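Local coordinates for catabolite control protein A (Lactococcus lactis, PDB 2O20) that probably acts as a global transcriptional regulator of carbon catabolite repression and activation, binding DNA as a member of the LacI family, at residues 215-220 with 238-243; 173-178 with 268-273; 63-68 with 119-124. The protein carries 1 engineered substitution. All coordinates share one frame; numbering follows the deposited sequence.

Contact 1. Residues 215-220 with 238-243; sequences ENLVFE and RGATSA
Asn216 meets Arg238 through its backbone: the carbonyl O of Asn216 lies 3.4 Å from CD of Arg238 and 3.5 Å from its NE, standing obliquely to the guanidinium. The next residue, Leu217, is buried. Its CD2 methyl is the atom that arrives, 4.1 Å from Arg238 CB, and the leucine and arginine side chains pass alongside, running opposite ways. The same methyl packs against Ala240, with Leu217 CD2 4.3 Å from Ala240 CB. Two residues on, Phe219 points across from the short strand 218-219 and meets Arg238 tip to tip. Its CE1 is 3.7 Å from Arg238 NH2, which sits at the ring's edge, near the ring plane. For the guanidinium the contact is with a face: Phe219 CZ lies 3.8 Å above its plane, offset toward its rim, the two planes being 55° apart. The arginine chain bends at chi3 (-146°), which turns NE off the extended path. Behind it, Gly239 ends helix 225-237 in a Schellman motif. That helix makes the beta-alpha-beta crossover from strand 218-219 to 242-245, past the intervening strand 183-186, and its Leu235 touches both Phe219 and Ala240. An alanine in place of Arg238 would remove the guanidinium and CD that lie by Phe219 and Asn216 O, and would probably open a gap beside the ring. No hydrogen bond joins the two segments, so this contact rests on apolar packing and on a partly exposed guanidinium whose tip meets the ring edge at a tilt.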
# COMPACT_ATOMS: atom_id res chain seq x y z
N GLU D 215 -2.49 29.78 15.27
CA GLU D 215 -2.33 29.33 13.90
C GLU D 215 -0.94 28.71 13.67
O GLU D 215 -0.74 27.93 12.73
CB GLU D 215 -2.59 30.47 12.90
CG GLU D 215 -1.61 31.62 12.97
CD GLU D 215 -1.72 32.56 11.78
OE1 GLU D 215 -1.38 33.76 11.94
OE2 GLU D 215 -2.15 32.11 10.69
N ASN D 216 0.02 29.02 14.54
CA ASN D 216 1.38 28.47 14.39
C ASN D 216 1.54 27.00 14.78
O ASN D 216 2.60 26.40 14.55
CB ASN D 216 2.39 29.36 15.09
CG ASN D 216 2.53 30.71 14.41
OD1 ASN D 216 2.88 31.71 15.05
ND2 ASN D 216 2.25 30.76 13.11
N LEU D 217 0.48 26.40 15.35
CA LEU D 217 0.44 24.96 15.59
C LEU D 217 -0.40 24.20 14.54
O LEU D 217 -0.72 23.03 14.74
CB LEU D 217 -0.03 24.65 17.01
CG LEU D 217 0.85 25.14 18.17
CD1 LEU D 217 0.19 24.74 19.51
CD2 LEU D 217 2.24 24.58 18.11
N VAL D 218 -0.74 24.87 13.44
CA VAL D 218 -1.40 24.24 12.30
C VAL D 218 -0.40 24.21 11.15
O VAL D 218 0.26 25.21 10.82
CB VAL D 218 -2.71 24.95 11.91
CG1 VAL D 218 -3.35 24.27 10.69
CG2 VAL D 218 -3.67 24.96 13.10
N PHE D 219 -0.24 23.02 10.60
CA PHE D 219 0.76 22.75 9.59
C PHE D 219 0.03 22.25 8.35
O PHE D 219 -0.45 21.12 8.32
CB PHE D 219 1.75 21.72 10.13
CG PHE D 219 2.54 22.22 11.31
CD1 PHE D 219 3.76 22.86 11.13
CD2 PHE D 219 2.04 22.11 12.61
CE1 PHE D 219 4.48 23.36 12.23
CE2 PHE D 219 2.74 22.62 13.70
CZ PHE D 219 3.97 23.24 13.51
N GLU D 220 -0.08 23.13 7.34
CA GLU D 220 -0.75 22.82 6.08
C GLU D 220 0.14 22.24 4.96
O GLU D 220 1.36 22.44 4.93
CB GLU D 220 -1.37 24.09 5.50
CG GLU D 220 -2.52 24.70 6.27
CD GLU D 220 -3.04 25.91 5.53
OE1 GLU D 220 -3.49 25.75 4.36
OE2 GLU D 220 -2.95 27.02 6.10
N ARG D 238 8.38 24.44 18.58
CA ARG D 238 7.26 25.23 19.06
C ARG D 238 6.64 24.73 20.38
O ARG D 238 5.69 25.34 20.88
CB ARG D 238 6.23 25.31 17.94
CG ARG D 238 6.85 25.99 16.71
CD ARG D 238 5.80 26.43 15.69
NE ARG D 238 6.12 26.39 14.24
CZ ARG D 238 7.19 25.85 13.61
NH1 ARG D 238 8.25 25.34 14.23
NH2 ARG D 238 7.23 25.88 12.26
N GLY D 239 7.19 23.67 20.97
CA GLY D 239 6.69 23.10 22.24
C GLY D 239 5.38 22.32 22.16
O GLY D 239 4.73 22.08 23.18
N ALA D 240 5.00 21.88 20.96
CA ALA D 240 3.87 20.97 20.81
C ALA D 240 4.21 19.66 21.53
O ALA D 240 5.36 19.20 21.48
CB ALA D 240 3.58 20.71 19.35
N THR D 241 3.23 19.10 22.24
CA THR D 241 3.42 17.81 22.93
C THR D 241 2.55 16.70 22.36
O THR D 241 2.59 15.58 22.87
CB THR D 241 3.15 17.90 24.44
OG1 THR D 241 1.78 18.35 24.65
CG2 THR D 241 4.17 18.85 25.11
N SER D 242 1.78 17.01 21.33
CA SER D 242 0.94 16.04 20.66
C SER D 242 0.49 16.60 19.31
O SER D 242 0.65 17.80 19.04
CB SER D 242 -0.25 15.69 21.52
OG SER D 242 -1.04 16.85 21.79
N ALA D 243 -0.06 15.73 18.48
CA ALA D 243 -0.59 16.11 17.19
C ALA D 243 -1.73 15.21 16.73
O ALA D 243 -1.67 13.98 16.92
CB ALA D 243 0.52 16.07 16.18

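Contact 2. Residues 173-178 with 268-273; sequences KKLIDS and DFEIIS
Leu175 pushes its branched end against the tip of Ile272, the two side chains meeting tip to tip with Leu175 CG 3.7 Å from Ile272 CD1. Leu175 CD2 also lies 3.8 Å from Glu270 CB, so one leucine spans two residues of the strand that point toward the helix. Lys174 crosses the same isoleucine methyl obliquely with its aliphatic part, CD standing 4.0 Å from Ile272 CD1, while its amino group goes on to Ser327.

The polar side of the contact lies at the helix end. A chi1 of 56° folds Ser178 OG back over its own backbone, where it lies 2.9 Å from Glu270 OE2 and near Leu175 O as well. A water donates to Ser178 OG at 2.7 Å and to Glu270 OE1, bridging the hydroxyl and the carboxylate. Asn180 ND2 and a salt bridge from Lys332 also hold OE2, which would probably favour the ionised form of this buried glutamate.

Residues 173-177 of helix 164-177 run nearly antiparallel to strand 270-272, at 160° with 9.9 Å between axes. The helix packs on one face of the C-terminal subdomain's sheet, with Leu175 reaching strands 183-186 and 242-245 as well; Ile271 turns to the other face, against helix 248-260.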
# COMPACT_ATOMS: atom_id res chain seq x y z
N LYS D 173 -10.04 16.44 21.58
CA LYS D 173 -10.50 16.24 22.96
C LYS D 173 -9.79 15.09 23.68
O LYS D 173 -9.51 15.17 24.86
CB LYS D 173 -12.03 16.00 22.97
CG LYS D 173 -12.69 16.14 24.30
CD LYS D 173 -14.23 15.98 24.17
CE LYS D 173 -14.94 16.33 25.46
NZ LYS D 173 -16.40 16.34 25.22
N LYS D 174 -9.50 14.01 22.97
CA LYS D 174 -8.75 12.91 23.53
C LYS D 174 -7.36 13.35 24.03
O LYS D 174 -6.90 12.92 25.08
CB LYS D 174 -8.62 11.80 22.48
CG LYS D 174 -7.91 10.57 22.97
CD LYS D 174 -8.11 9.39 22.03
CE LYS D 174 -7.20 8.27 22.38
NZ LYS D 174 -7.61 7.61 23.65
N LEU D 175 -6.70 14.21 23.27
CA LEU D 175 -5.37 14.70 23.66
C LEU D 175 -5.49 15.74 24.80
O LEU D 175 -4.63 15.83 25.69
CB LEU D 175 -4.66 15.32 22.45
CG LEU D 175 -4.33 14.34 21.32
CD1 LEU D 175 -3.86 15.04 20.07
CD2 LEU D 175 -3.31 13.31 21.78
N ILE D 176 -6.56 16.52 24.78
CA ILE D 176 -6.86 17.45 25.90
C ILE D 176 -7.03 16.64 27.18
O ILE D 176 -6.48 16.97 28.22
CB ILE D 176 -8.11 18.30 25.62
CG1 ILE D 176 -7.76 19.35 24.56
CG2 ILE D 176 -8.63 19.03 26.92
CD1 ILE D 176 -8.91 20.01 23.95
N ASP D 177 -7.77 15.54 27.09
CA ASP D 177 -8.09 14.76 28.27
C ASP D 177 -6.91 13.99 28.86
O ASP D 177 -6.97 13.62 30.04
CB ASP D 177 -9.30 13.84 28.01
CG ASP D 177 -10.62 14.63 27.85
OD1 ASP D 177 -10.67 15.85 28.16
OD2 ASP D 177 -11.62 14.04 27.39
N SER D 178 -5.83 13.79 28.09
CA SER D 178 -4.59 13.24 28.61
C SER D 178 -3.59 14.33 29.03
O SER D 178 -2.41 14.05 29.28
CB SER D 178 -3.96 12.23 27.61
OG SER D 178 -3.74 12.82 26.33
N ASP D 268 5.96 11.67 26.43
CA ASP D 268 6.30 13.06 26.11
C ASP D 268 5.70 13.59 24.81
O ASP D 268 5.66 14.81 24.58
CB ASP D 268 7.82 13.23 26.08
CG ASP D 268 8.46 13.03 27.45
OD1 ASP D 268 7.77 13.19 28.48
OD2 ASP D 268 9.65 12.72 27.51
N PHE D 269 5.27 12.68 23.94
CA PHE D 269 4.66 13.08 22.66
C PHE D 269 3.61 12.04 22.23
O PHE D 269 3.91 10.85 22.23
CB PHE D 269 5.68 13.32 21.54
CG PHE D 269 5.14 14.22 20.44
CD1 PHE D 269 5.37 15.60 20.48
CD2 PHE D 269 4.37 13.71 19.44
CE1 PHE D 269 4.82 16.43 19.50
CE2 PHE D 269 3.78 14.53 18.48
CZ PHE D 269 4.04 15.90 18.51
N GLU D 270 2.43 12.52 21.86
CA GLU D 270 1.31 11.65 21.48
C GLU D 270 0.83 12.01 20.07
O GLU D 270 0.88 13.16 19.67
CB GLU D 270 0.14 11.82 22.44
CG GLU D 270 0.41 11.50 23.91
CD GLU D 270 -0.85 11.56 24.75
OE1 GLU D 270 -1.78 10.76 24.51
OE2 GLU D 270 -0.93 12.45 25.64
N ILE D 271 0.41 10.99 19.33
CA ILE D 271 -0.02 11.14 17.94
C ILE D 271 -1.35 10.38 17.69
O ILE D 271 -1.52 9.24 18.10
CB ILE D 271 1.05 10.60 16.94
CG1 ILE D 271 2.38 11.32 17.13
CG2 ILE D 271 0.57 10.77 15.48
CD1 ILE D 271 3.54 10.71 16.33
N ILE D 272 -2.26 11.04 16.99
CA ILE D 272 -3.50 10.41 16.51
C ILE D 272 -3.56 10.63 15.00
O ILE D 272 -3.47 11.76 14.53
CB ILE D 272 -4.77 10.99 17.22
CG1 ILE D 272 -4.66 10.84 18.74
CG2 ILE D 272 -6.05 10.25 16.67
CD1 ILE D 272 -5.82 11.44 19.54
N SER D 273 -3.65 9.55 14.25
CA SER D 273 -3.78 9.57 12.80
C SER D 273 -5.25 9.66 12.30
O SER D 273 -6.20 9.61 13.08
CB SER D 273 -3.08 8.33 12.21
OG SER D 273 -2.89 8.47 10.80
O HOH W 1 -4.31 10.95 24.46

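Contact 3. Residues 63-68 with 119-124; sequences TTTVGV and QVDGIV
Strands 65-68 and 122-124 run parallel, 4.6 Å apart at their closest and turned by 29°. Gly67 uses both its N and its O toward strand 122-124: its N donates to Gly122 O at 2.9 Å, and its O accepts from Val124 N at 2.8 Å. Further back, Asp121 N reaches Thr65 O at 2.8 Å.

Asp121 adds a side-chain bond where the strands begin. With CG anti to the carbonyl carbon (chi1 -61°), its OD2 takes Thr65 N at 2.8 Å, on the anti side and 17° out of the carboxylate plane. Backbone and side chain of one aspartate thus grip both N and O of Thr65. Thr64 lays its CG2 4.0 Å from Asp121 CB. The side chains of Thr65 and Val120 cross at about a right angle, Thr65 CG2 4.1 Å from Val120 CG1. Val68 and Val124 sit side by side on the face that also carries Val66, with Val68 CG1 4.3 Å from Val124 CB.

This is an interior pairing of the N-terminal subdomain's parallel sheet, strand 65-70 lying between 95-100 and 122-125. Helix 294-309 covers Val66 and Val124; helix 105-118, which ends at the Schellman turn of Gln119, packs on Ile123 from the opposite face.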
# COMPACT_ATOMS: atom_id res chain seq x y z
N THR D 63 -20.91 -2.66 -22.78
CA THR D 63 -20.84 -2.90 -21.34
C THR D 63 -20.55 -1.61 -20.62
O THR D 63 -19.66 -0.86 -21.02
CB THR D 63 -19.74 -3.90 -20.97
OG1 THR D 63 -19.96 -5.12 -21.68
CG2 THR D 63 -19.75 -4.19 -19.46
N THR D 64 -21.29 -1.35 -19.55
CA THR D 64 -21.05 -0.16 -18.73
C THR D 64 -19.60 -0.11 -18.23
O THR D 64 -19.03 -1.14 -17.81
CB THR D 64 -22.05 -0.14 -17.56
OG1 THR D 64 -23.37 0.06 -18.09
CG2 THR D 64 -21.72 0.91 -16.54
N THR D 65 -19.03 1.09 -18.30
CA THR D 65 -17.60 1.29 -18.03
C THR D 65 -17.49 2.44 -17.05
O THR D 65 -18.00 3.53 -17.30
CB THR D 65 -16.79 1.59 -19.31
OG1 THR D 65 -16.87 0.48 -20.21
CG2 THR D 65 -15.33 1.87 -18.99
N VAL D 66 -16.82 2.15 -15.93
CA VAL D 66 -16.52 3.09 -14.87
C VAL D 66 -15.05 3.52 -14.86
O VAL D 66 -14.13 2.68 -14.82
CB VAL D 66 -16.98 2.56 -13.49
CG1 VAL D 66 -18.50 2.58 -13.41
CG2 VAL D 66 -16.50 1.15 -13.25
N GLY D 67 -14.86 4.84 -14.95
CA GLY D 67 -13.55 5.50 -14.80
C GLY D 67 -13.28 5.84 -13.34
O GLY D 67 -14.10 6.50 -12.69
N VAL D 68 -12.12 5.44 -12.83
CA VAL D 68 -11.72 5.75 -11.44
C VAL D 68 -10.38 6.46 -11.43
O VAL D 68 -9.37 5.93 -11.89
CB VAL D 68 -11.61 4.46 -10.57
CG1 VAL D 68 -11.34 4.79 -9.11
CG2 VAL D 68 -12.87 3.59 -10.70
N GLN D 119 -15.79 7.44 -23.66
CA GLN D 119 -17.22 7.38 -23.36
C GLN D 119 -17.49 6.48 -22.14
O GLN D 119 -18.39 5.61 -22.16
CB GLN D 119 -18.03 6.93 -24.59
CG GLN D 119 -18.14 7.96 -25.72
CD GLN D 119 -18.70 7.34 -26.98
OE1 GLN D 119 -19.86 7.55 -27.32
NE2 GLN D 119 -17.90 6.54 -27.66
N VAL D 120 -16.72 6.66 -21.08
CA VAL D 120 -17.07 6.01 -19.82
C VAL D 120 -18.48 6.49 -19.42
O VAL D 120 -18.93 7.62 -19.76
CB VAL D 120 -16.03 6.23 -18.67
CG1 VAL D 120 -14.61 5.90 -19.14
CG2 VAL D 120 -16.12 7.63 -18.09
N ASP D 121 -19.17 5.60 -18.72
CA ASP D 121 -20.55 5.78 -18.33
C ASP D 121 -20.68 6.50 -16.97
O ASP D 121 -21.73 7.06 -16.65
CB ASP D 121 -21.25 4.42 -18.31
CG ASP D 121 -21.25 3.75 -19.66
OD1 ASP D 121 -22.06 4.17 -20.49
OD2 ASP D 121 -20.41 2.86 -19.95
N GLY D 122 -19.61 6.47 -16.19
CA GLY D 122 -19.59 7.06 -14.87
C GLY D 122 -18.16 7.15 -14.33
O GLY D 122 -17.30 6.39 -14.75
N ILE D 123 -17.94 8.10 -13.43
CA ILE D 123 -16.61 8.41 -12.86
C ILE D 123 -16.67 8.41 -11.32
O ILE D 123 -17.54 9.02 -10.73
CB ILE D 123 -16.08 9.80 -13.39
CG1 ILE D 123 -15.79 9.71 -14.89
CG2 ILE D 123 -14.80 10.23 -12.70
CD1 ILE D 123 -15.67 11.03 -15.60
N VAL D 124 -15.71 7.73 -10.70
CA VAL D 124 -15.43 7.89 -9.27
C VAL D 124 -14.13 8.70 -9.15
O VAL D 124 -13.11 8.32 -9.71
CB VAL D 124 -15.23 6.54 -8.57
CG1 VAL D 124 -14.91 6.74 -7.08
CG2 VAL D 124 -16.45 5.62 -8.77

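From the N terminus, contact 3 closes first: after strand 65-70 come helix 76-91, strand 95-100 and helix 105-118 before strand 122-125 pairs with it; the three strands share one parallel sheet. The loop of contact 2 opens at the end of helix 164-177 and closes only at strand 270-272. Contact 1 is nested inside it, its two segments flanking helix 225-237. Contacts 1 and 2 meet directly, since strands 242-245 and 270-272 are neighbours in the second sheet, where Ala243 N probably bonds Glu270 O. Contact 3 lies across the chain's centre, about 42 Å from each by centres, in the other subdomain of this two-lobed, periplasmic-binding-protein-like fold.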